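Pyridine synthase TbtD (Thermobispora bispora, PDB 5WA4) catalyses the formal [4+2] aza-cycloaddition that builds the pyridine core of the thiopeptide antibiotic thiomuracin, and binds the N-terminal leader peptide of its substrate. Local coordinates at the interface of chains A and B. Residues are numbered along the deposited sequence; one frame, centred on the assembly and turned at random. Chains: chain A/B, Pyridine synthase TbtD.

The interface of chains A and B. Residues chain A 188-189, 347, 351; chain B 210, 214.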
loop_
_atom_site.group_PDB
_atom_site.type_symbol
_atom_site.label_atom_id
_atom_site.label_comp_id
_atom_site.label_asym_id
_atom_site.label_seq_id
_atom_site.Cartn_x
_atom_site.Cartn_y
_atom_site.Cartn_z
ATOM N N ARG A 188 27.158 2.845 -15.530
ATOM C CA ARG A 188 27.167 4.152 -14.869
ATOM C C ARG A 188 25.756 4.502 -14.399
ATOM O O ARG A 188 25.562 5.385 -13.572
ATOM C CB ARG A 188 27.716 5.235 -15.792
ATOM C CG ARG A 188 26.864 5.465 -17.017
ATOM C CD ARG A 188 27.570 6.310 -18.071
ATOM N NE ARG A 188 26.760 6.409 -19.282
ATOM C CZ ARG A 188 26.053 7.480 -19.629
ATOM N NH1 ARG A 188 26.068 8.572 -18.879
ATOM N NH2 ARG A 188 25.340 7.461 -20.739
ATOM N N THR A 189 24.768 3.790 -14.924
ATOM C CA THR A 189 23.381 3.962 -14.507
ATOM C C THR A 189 23.192 3.449 -13.075
ATOM O O THR A 189 22.590 4.125 -12.234
ATOM C CB THR A 189 22.403 3.218 -15.457
ATOM O OG1 THR A 189 22.661 3.601 -16.810
ATOM C CG2 THR A 189 20.986 3.561 -15.115
ATOM N N ALA A 347 29.223 10.710 -17.421
ATOM C CA ALA A 347 28.403 11.416 -18.400
ATOM C C ALA A 347 29.270 12.195 -19.389
ATOM O O ALA A 347 29.098 12.062 -20.601
ATOM C CB ALA A 347 27.425 12.347 -17.703
ATOM N N GLY A 351 29.016 9.851 -22.466
ATOM C CA GLY A 351 27.777 10.472 -22.881
ATOM C C GLY A 351 27.919 11.432 -24.047
ATOM O O GLY A 351 26.923 12.011 -24.495
ATOM N N GLU B 210 19.911 10.639 -16.466
ATOM C CA GLU B 210 21.093 10.386 -17.273
ATOM C C GLU B 210 20.979 10.983 -18.663
ATOM O O GLU B 210 21.916 11.661 -19.100
ATOM C CB GLU B 210 21.426 8.899 -17.358
ATOM C CG GLU B 210 22.930 8.696 -17.108
ATOM C CD GLU B 210 23.266 7.474 -16.266
ATOM O OE1 GLU B 210 22.946 6.346 -16.708
ATOM O OE2 GLU B 210 23.829 7.658 -15.152
ATOM N N ASP B 214 23.664 13.708 -19.759
ATOM C CA ASP B 214 24.423 13.506 -20.983
ATOM C C ASP B 214 24.154 14.649 -21.961
ATOM O O ASP B 214 25.092 15.166 -22.570
ATOM C CB ASP B 214 24.073 12.193 -21.669
ATOM C CG ASP B 214 24.505 10.999 -20.902
ATOM O OD1 ASP B 214 25.319 11.127 -19.965
ATOM O OD2 ASP B 214 24.037 9.912 -21.263
#
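A:Arg188 and A:Thr189 meet B:Glu210 and B:Asp214 in a polar patch between helices of two identical subunits, part of a two-fold symmetric interface that joins chains A and B in the deposited assembly, though this pairing may not be the biological one. Helix 184-200 of chain A supplies the donors and helix 205-218 of chain B the acceptors, with the two acidic residues one turn apart. The main link is a two-pronged salt bridge. A:Arg188 reaches out from its helix and meets the carboxylate of B:Asp214 end-on, coming from the opposite direction. NH2 of A:Arg188 gives a nearly straight hydrogen bond to OD2 of B:Asp214 at 2.8 Å, while NH1 binds OD1 of the same aspartate at 2.9 Å. OD1 accepts through its syn lone pair; OD2 is also met on its syn side, but somewhat out of the carboxylate plane. The two flat groups lie 28° apart, close to coplanar, and the paired bonds restrict the rotation of both. From CG, set between the backbone N and the carbonyl carbon, the arginine chain runs extended to NE and carries the guanidinium to B:Asp214. CB of A:Ala347, on helix 332-350, packs against OD1 of B:Asp214, and CA of A:Gly351, just beyond that helix, lies 3.9 Å from CG of the aspartate. On the residue next to A:Arg188, the hydroxyl OG1 of A:Thr189 donates to OE1 of B:Glu210 at 2.8 Å, arriving nearly along the C-O axis. In A:Thr189, chi1 of -52° sets OG1 beside the backbone N, opposite the carbonyl carbon. The carboxylate of B:Glu210 also stacks against the A:Arg188 guanidinium, their planes 25° apart, without a direct charged contact: NH1 of A:Arg188 and OE1 of B:Glu210 are 4.4 Å apart. That second negative group probably adds to the electrostatic pull on the arginine. Together with its symmetry twin, this charged and polar clamp probably helps hold the two subunits together and fix their register.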